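Local coordinates for prolyl 4-hydroxylase (Phytophthora capsici LT1534, PDB 6IUQ), which probably hydroxylates proline residues at carbon 4 in target proteins, as an iron(II)- and 2-oxoglutarate-dependent oxygenase with a double-stranded beta-helix core, at residues V38-F44 and D203-L207; L171-N175 and E223-L227; Y17-H21 and S116-A122. All blocks are in the same frame, centred on the assembly; numbering follows the deposited sequence.

Contact 1 (V38-F44 and D203-L207)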
# COMPACT_ATOMS: atom_id res chain seq x y z
N VAL A 38 2.65 9.04 1.32
CA VAL A 38 3.15 9.88 2.38
C VAL A 38 3.39 9.04 3.64
O VAL A 38 2.67 8.07 3.90
CB VAL A 38 2.16 11.05 2.64
CG1 VAL A 38 0.78 10.53 3.05
CG2 VAL A 38 2.73 12.03 3.66
N VAL A 39 4.44 9.37 4.39
CA VAL A 39 4.84 8.66 5.59
C VAL A 39 4.58 9.51 6.84
O VAL A 39 4.92 10.68 6.87
CB VAL A 39 6.32 8.28 5.55
CG1 VAL A 39 6.74 7.61 6.87
CG2 VAL A 39 6.62 7.37 4.33
N ILE A 40 3.96 8.92 7.87
CA ILE A 40 3.67 9.63 9.11
C ILE A 40 4.23 8.88 10.31
O ILE A 40 3.75 7.79 10.65
CB ILE A 40 2.17 9.82 9.33
CG1 ILE A 40 1.45 10.10 8.01
CG2 ILE A 40 1.91 10.94 10.35
CD1 ILE A 40 -0.02 10.37 8.19
N ASP A 41 5.24 9.45 10.95
CA ASP A 41 5.86 8.83 12.11
C ASP A 41 5.09 9.18 13.37
O ASP A 41 4.50 10.26 13.47
CB ASP A 41 7.32 9.26 12.24
CG ASP A 41 8.22 8.56 11.22
OD1 ASP A 41 8.17 7.32 11.12
OD2 ASP A 41 8.96 9.27 10.51
N ASP A 42 5.10 8.24 14.32
CA ASP A 42 4.48 8.38 15.63
C ASP A 42 3.03 8.87 15.54
O ASP A 42 2.61 9.80 16.23
CB ASP A 42 5.34 9.29 16.52
CG ASP A 42 6.75 8.76 16.68
OD1 ASP A 42 6.91 7.65 17.26
OD2 ASP A 42 7.70 9.42 16.22
N CYS A 43 2.27 8.22 14.68
CA CYS A 43 0.94 8.70 14.32
C CYS A 43 -0.07 8.51 15.46
O CYS A 43 -0.71 9.47 15.88
CB CYS A 43 0.49 7.98 13.03
SG CYS A 43 -1.11 8.48 12.40
N PHE A 44 -0.21 7.30 16.00
CA PHE A 44 -1.19 7.04 17.05
C PHE A 44 -0.65 7.38 18.44
O PHE A 44 -1.43 7.63 19.37
CB PHE A 44 -1.64 5.57 17.04
CG PHE A 44 -2.50 5.21 15.86
CD1 PHE A 44 -1.93 4.97 14.62
CD2 PHE A 44 -3.88 5.12 15.99
CE1 PHE A 44 -2.73 4.64 13.50
CE2 PHE A 44 -4.70 4.79 14.89
CZ PHE A 44 -4.12 4.55 13.65
N ASP A 203 4.50 2.31 15.01
CA ASP A 203 3.65 3.49 15.02
C ASP A 203 3.92 4.41 13.82
O ASP A 203 3.63 5.61 13.84
CB ASP A 203 3.81 4.26 16.34
CG ASP A 203 2.67 5.21 16.60
OD1 ASP A 203 1.59 4.97 16.02
OD2 ASP A 203 2.86 6.20 17.35
N ARG A 204 4.46 3.83 12.76
CA ARG A 204 4.59 4.54 11.49
C ARG A 204 3.42 4.20 10.57
O ARG A 204 3.07 3.04 10.40
CB ARG A 204 5.91 4.18 10.81
CG ARG A 204 6.00 4.65 9.38
CD ARG A 204 7.39 4.39 8.83
NE ARG A 204 8.34 5.42 9.24
CZ ARG A 204 9.64 5.38 8.99
NH1 ARG A 204 10.18 4.34 8.34
NH2 ARG A 204 10.42 6.39 9.38
N VAL A 205 2.85 5.24 9.97
CA VAL A 205 1.75 5.09 9.02
C VAL A 205 2.22 5.46 7.61
O VAL A 205 2.84 6.51 7.40
CB VAL A 205 0.53 5.99 9.42
CG1 VAL A 205 -0.44 6.12 8.27
CG2 VAL A 205 -0.18 5.42 10.63
N VAL A 206 1.95 4.58 6.64
CA VAL A 206 2.17 4.92 5.23
C VAL A 206 0.81 4.96 4.53
O VAL A 206 0.00 4.05 4.68
CB VAL A 206 3.08 3.91 4.51
CG1 VAL A 206 3.40 4.41 3.09
CG2 VAL A 206 4.37 3.70 5.28
N LEU A 207 0.56 6.04 3.80
CA LEU A 207 -0.61 6.15 2.95
C LEU A 207 -0.08 6.19 1.55
O LEU A 207 0.91 6.90 1.31
CB LEU A 207 -1.44 7.40 3.21
CG LEU A 207 -1.87 7.72 4.63
CD1 LEU A 207 -2.66 9.00 4.65
CD2 LEU A 207 -2.68 6.58 5.23
O HOH W 1 5.03 6.60 18.85
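With chi1 at 168° the side chain of Arg204 leaves its strand with CG trans to the backbone N, then bends at chi3 (-81°) and lays its guanidinium alongside the carboxylate of Asp41. The grip is side-on and falls on one oxygen: NE of Arg204 donates to OD1 of Asp41 at 2.7 Å, and NH2 of Arg204 reaches the syn lone pair of that same OD1 at 3.0 Å. The two planes are twisted 42° apart, and OD2 of Asp41 receives only a weak bond from NH2. CG1 of Val39 packs 3.6 Å from NE of Arg204, while NH1 goes to Ala199 O.

Asp203 pins the turn that follows strand 37-40. Its carbonyl O accepts from Cys43 N (3.1 Å), its OD1 accepts from Phe44 N (2.9 Å) on the syn lone pair and also lies at the edge of the Phe44 ring, in its plane, and its OD2 takes Gly45 N. A water donates to both OD2 of Asp203 and OD1 of Asp42, bridging two carboxylates that would otherwise probably repel. CG2 of Val205 meets CB of Cys43 at 3.6 Å, and Cys43 in turn packs on Leu20 of helix 17-23.

Between the strands, Ile40 N to Val205 O is 2.7 Å, and Val38 pairs with Leu207 likewise. This antiparallel pairing adds strand 37-40 as an outermost strand to the larger sheet of the double-stranded beta-helix core.

Contact 2 (L171-N175 and E223-L227)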
# COMPACT_ATOMS: atom_id res chain seq x y z
N LEU A 171 -1.25 1.82 5.78
CA LEU A 171 -0.47 0.82 6.49
C LEU A 171 -0.02 1.33 7.85
O LEU A 171 0.58 2.39 7.95
CB LEU A 171 0.75 0.41 5.64
CG LEU A 171 0.45 -0.30 4.31
CD1 LEU A 171 1.68 -0.37 3.45
CD2 LEU A 171 -0.02 -1.70 4.56
N LEU A 172 -0.34 0.58 8.90
CA LEU A 172 0.19 0.86 10.23
C LEU A 172 1.19 -0.20 10.65
O LEU A 172 0.84 -1.38 10.78
CB LEU A 172 -0.93 0.94 11.27
CG LEU A 172 -0.45 1.06 12.73
CD1 LEU A 172 0.49 2.23 12.97
CD2 LEU A 172 -1.63 1.14 13.69
N TYR A 173 2.43 0.23 10.85
CA TYR A 173 3.51 -0.68 11.21
C TYR A 173 3.71 -0.72 12.73
O TYR A 173 3.56 0.29 13.43
CB TYR A 173 4.81 -0.28 10.49
CG TYR A 173 4.70 -0.53 9.00
CD1 TYR A 173 4.54 -1.83 8.51
CD2 TYR A 173 4.72 0.52 8.08
CE1 TYR A 173 4.42 -2.08 7.17
CE2 TYR A 173 4.59 0.28 6.73
CZ TYR A 173 4.45 -1.02 6.28
OH TYR A 173 4.32 -1.30 4.95
N LEU A 174 4.05 -1.90 13.22
CA LEU A 174 3.99 -2.18 14.64
C LEU A 174 5.15 -3.06 15.10
O LEU A 174 4.95 -4.02 15.84
CB LEU A 174 2.65 -2.83 14.99
CG LEU A 174 1.40 -1.96 14.84
CD1 LEU A 174 0.13 -2.76 14.99
CD2 LEU A 174 1.41 -0.86 15.87
N ASN A 175 6.36 -2.73 14.66
CA ASN A 175 7.55 -3.49 15.04
C ASN A 175 8.50 -2.63 15.88
O ASN A 175 9.18 -1.74 15.35
CB ASN A 175 8.24 -4.02 13.79
CG ASN A 175 7.25 -4.63 12.79
OD1 ASN A 175 6.66 -5.70 13.05
ND2 ASN A 175 7.04 -3.94 11.67
N GLU A 223 10.07 -11.38 12.94
CA GLU A 223 8.61 -11.32 13.01
C GLU A 223 8.15 -9.89 12.68
O GLU A 223 8.75 -8.92 13.15
CB GLU A 223 8.10 -11.74 14.39
CG GLU A 223 6.59 -11.97 14.45
CD GLU A 223 6.09 -12.29 15.86
OE1 GLU A 223 6.42 -11.53 16.80
OE2 GLU A 223 5.36 -13.29 16.02
N ARG A 224 7.11 -9.78 11.85
CA ARG A 224 6.65 -8.50 11.33
C ARG A 224 5.13 -8.45 11.38
O ARG A 224 4.45 -9.28 10.76
CB ARG A 224 7.15 -8.28 9.89
CG ARG A 224 6.79 -6.93 9.20
CD ARG A 224 6.99 -7.08 7.68
NE ARG A 224 7.02 -5.85 6.88
CZ ARG A 224 6.06 -5.50 6.02
NH1 ARG A 224 4.99 -6.27 5.88
NH2 ARG A 224 6.16 -4.38 5.31
N TYR A 225 4.59 -7.49 12.13
CA TYR A 225 3.16 -7.24 12.16
C TYR A 225 2.84 -5.97 11.40
O TYR A 225 3.58 -4.98 11.48
CB TYR A 225 2.65 -7.10 13.59
CG TYR A 225 2.40 -8.39 14.33
CD1 TYR A 225 1.18 -9.06 14.21
CD2 TYR A 225 3.35 -8.92 15.19
CE1 TYR A 225 0.93 -10.23 14.91
CE2 TYR A 225 3.11 -10.09 15.89
CZ TYR A 225 1.90 -10.74 15.75
OH TYR A 225 1.65 -11.90 16.45
N VAL A 226 1.73 -6.00 10.66
CA VAL A 226 1.25 -4.81 9.99
C VAL A 226 -0.28 -4.79 9.98
O VAL A 226 -0.93 -5.82 9.84
CB VAL A 226 1.80 -4.71 8.54
CG1 VAL A 226 1.48 -5.96 7.74
CG2 VAL A 226 1.25 -3.46 7.87
N LEU A 227 -0.85 -3.61 10.17
CA LEU A 227 -2.29 -3.44 10.09
C LEU A 227 -2.59 -2.66 8.83
O LEU A 227 -2.01 -1.61 8.60
CB LEU A 227 -2.81 -2.73 11.35
CG LEU A 227 -4.28 -2.34 11.52
CD1 LEU A 227 -4.61 -2.33 13.02
CD2 LEU A 227 -4.59 -0.99 10.89
O HOH W 2 3.64 -3.72 3.92
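Tyr173 lays its ring alongside Val226, the two side chains pointing the same way, with CE1 of the tyrosine 3.5 Å from CG2 of the valine. That methyl stands trans to the valine's backbone N, because chi1 of 55° puts CG1 between N and the carbonyl carbon; the same methyl also meets CD2 of Leu171 at 4.0 Å. The guanidinium of Arg224 comes to the same CE1, on the hydroxyl half of the ring. Its chain is extended from CG to NE, and it turns one face to CE1 of Tyr173, with NH2 3.4 Å from that carbon and the two planes 56° apart. A water joins the polar ends: it lies 2.7 Å from OH of Tyr173 and accepts from NH2 of Arg224, in plane with both flat groups.

The strands themselves, 166-173 and 224-232, are antiparallel neighbours in the larger sheet of the double-stranded beta-helix, the fold that holds iron(II) in this family; the side chain of Leu171 comes within about 6 Å of the metal. Leu172 and Leu227 form the hydrogen-bonded pair, each N reaching the other's O almost in a straight line (178°). On their side of the sheet CB of Leu172 meets CB of Leu227 at 4.1 Å, and the neighbouring side chains of Leu174 and Tyr225 pack on Met56 of helix 46-61.

Past Tyr173 the backbones draw apart, and a side chain spans the gap. OD1 of Asn175 accepts from Tyr225 N at 2.9 Å, on a lone pair in the carbonyl plane, while its ND2 donates to Pro200 O.

Contact 3 (Y17-H21 and S116-A122)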
# COMPACT_ATOMS: atom_id res chain seq x y z
N TYR A 17 -8.48 10.08 19.21
CA TYR A 17 -9.04 10.33 17.88
C TYR A 17 -8.63 11.65 17.28
O TYR A 17 -8.42 11.73 16.08
CB TYR A 17 -10.56 10.31 17.93
CG TYR A 17 -11.21 8.99 18.27
CD1 TYR A 17 -10.95 7.85 17.51
CD2 TYR A 17 -12.12 8.89 19.32
CE1 TYR A 17 -11.57 6.64 17.80
CE2 TYR A 17 -12.75 7.69 19.62
CZ TYR A 17 -12.48 6.57 18.85
OH TYR A 17 -13.10 5.38 19.14
N GLU A 18 -8.57 12.69 18.10
CA GLU A 18 -8.18 14.01 17.62
C GLU A 18 -6.73 14.05 17.15
O GLU A 18 -6.41 14.70 16.16
CB GLU A 18 -8.42 15.05 18.72
CG GLU A 18 -7.70 16.37 18.46
CD GLU A 18 -8.26 17.53 19.25
OE1 GLU A 18 -9.03 17.29 20.21
OE2 GLU A 18 -7.94 18.69 18.90
N ARG A 19 -5.84 13.37 17.87
CA ARG A 19 -4.45 13.25 17.43
C ARG A 19 -4.42 12.65 16.02
O ARG A 19 -3.77 13.18 15.12
CB ARG A 19 -3.63 12.39 18.41
CG ARG A 19 -2.20 12.12 17.96
CD ARG A 19 -1.51 11.05 18.80
NE ARG A 19 -0.11 10.87 18.39
CZ ARG A 19 0.93 10.95 19.22
NH1 ARG A 19 0.74 11.19 20.51
NH2 ARG A 19 2.16 10.80 18.75
N LEU A 20 -5.18 11.57 15.83
CA LEU A 20 -5.24 10.88 14.55
C LEU A 20 -5.73 11.83 13.47
O LEU A 20 -5.10 11.97 12.42
CB LEU A 20 -6.14 9.66 14.65
CG LEU A 20 -6.30 8.81 13.40
CD1 LEU A 20 -4.96 8.57 12.71
CD2 LEU A 20 -6.97 7.49 13.78
N HIS A 21 -6.84 12.50 13.74
CA HIS A 21 -7.37 13.46 12.79
C HIS A 21 -6.36 14.55 12.47
O HIS A 21 -6.19 14.91 11.30
CB HIS A 21 -8.66 14.09 13.32
CG HIS A 21 -9.46 14.77 12.26
ND1 HIS A 21 -9.20 16.06 11.84
CD2 HIS A 21 -10.49 14.33 11.50
CE1 HIS A 21 -10.04 16.38 10.87
NE2 HIS A 21 -10.84 15.35 10.65
N SER A 116 -13.66 3.78 13.67
CA SER A 116 -13.19 5.15 13.54
C SER A 116 -13.34 5.67 12.11
O SER A 116 -13.10 4.95 11.14
CB SER A 116 -11.74 5.24 14.00
OG SER A 116 -11.17 6.43 13.51
N THR A 117 -13.75 6.93 11.98
CA THR A 117 -13.87 7.55 10.67
C THR A 117 -12.95 8.74 10.49
O THR A 117 -13.16 9.54 9.56
CB THR A 117 -15.30 8.04 10.40
OG1 THR A 117 -15.67 8.99 11.41
CG2 THR A 117 -16.27 6.88 10.37
N GLU A 118 -11.97 8.88 11.37
CA GLU A 118 -11.07 10.04 11.34
C GLU A 118 -10.33 10.10 10.00
O GLU A 118 -10.26 11.15 9.36
CB GLU A 118 -10.09 10.00 12.50
CG GLU A 118 -10.57 10.79 13.72
CD GLU A 118 -11.88 10.24 14.29
OE1 GLU A 118 -12.02 9.00 14.39
OE2 GLU A 118 -12.78 11.05 14.64
N LEU A 119 -9.82 8.95 9.57
CA LEU A 119 -9.11 8.86 8.32
C LEU A 119 -10.01 9.23 7.15
O LEU A 119 -9.65 10.05 6.32
CB LEU A 119 -8.56 7.44 8.16
CG LEU A 119 -7.54 7.12 7.08
CD1 LEU A 119 -6.43 8.19 7.00
CD2 LEU A 119 -6.96 5.76 7.41
N LEU A 120 -11.20 8.64 7.11
CA LEU A 120 -12.18 8.94 6.08
C LEU A 120 -12.54 10.41 6.07
O LEU A 120 -12.67 10.99 5.01
CB LEU A 120 -13.45 8.08 6.27
CG LEU A 120 -13.40 6.68 5.66
CD1 LEU A 120 -14.57 5.83 6.09
CD2 LEU A 120 -13.38 6.79 4.15
N GLN A 121 -12.70 11.02 7.25
CA GLN A 121 -13.09 12.42 7.33
C GLN A 121 -12.00 13.34 6.78
O GLN A 121 -12.27 14.20 5.96
CB GLN A 121 -13.41 12.82 8.78
CG GLN A 121 -14.76 12.35 9.32
CD GLN A 121 -14.98 12.74 10.80
OE1 GLN A 121 -14.75 13.88 11.20
NE2 GLN A 121 -15.41 11.78 11.60
N ALA A 122 -10.75 13.15 7.23
CA ALA A 122 -9.65 13.99 6.77
C ALA A 122 -9.49 13.90 5.28
O ALA A 122 -9.46 14.92 4.60
CB ALA A 122 -8.36 13.62 7.46
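This is helix-to-helix packing on the flank of the double-stranded beta-helix core, where helix 17-23 lies beside the start of helix 118-126. The short segments run in roughly the same direction, 36° apart, with axes 9.6 Å from each other at closest approach, and the interface is only partly buried. Glu118 and His21 carry much of it. The chain of Glu118 bends at chi2 (61°), which folds the carboxylate back toward Tyr17 and leaves the aliphatic part against the first helix: CB rests 4.1 Å from CG of Leu20, and CG sits 3.3 Å from the carbonyl O of Tyr17. The side chains of Glu118 and Tyr17 cross at about a right angle, with carboxylate and ring planes 31° apart and OE1 of Glu118 3.5 Å from CD1 of Tyr17.

Within its own segment the carboxylate is bonded by OG of Ser116, which donates to the anti lone pair of OE1. CB of Ser116 also touches CE1 of Tyr17, so serine and glutamate line one side of the phenol together. Leu20 also packs on Cys43 and Phe44, and Ala122 on Ile24, just past the end of helix 17-23.

At the other end His21 reaches across the first turn of helix 118-126. CB of His21 packs on CG of Glu118 at 3.8 Å, and its ring slants across the turn, so that NE2 of His21 lies 4.1 Å from CB of Gln121, which sits at the imidazole edge, near the ring plane.

In the fold
Contacts 1 and 2 belong to the same sheet and are mostly buried: strands 204-209 and 166-173 are neighbours, so Tyr173 O meets Asp203 N and Leu171 N meets Val206 O, with Phe44 packing on Leu172. Both are built on backbone pairing, and both use a bridging water, between two carboxylates in contact 1 and between a tyrosine hydroxyl and a buried arginine in contact 2, which lies nearer the iron; a salt bridge marks the more exposed margin of contact 1. Contact 3 is more peripheral, about 20 Å between centres from contact 2 and not touching it; its helices meet through side-chain packing. It is joined to contact 1 by Arg19, which binds Asp42 O and Cys43 O, and by Leu20 against Phe44.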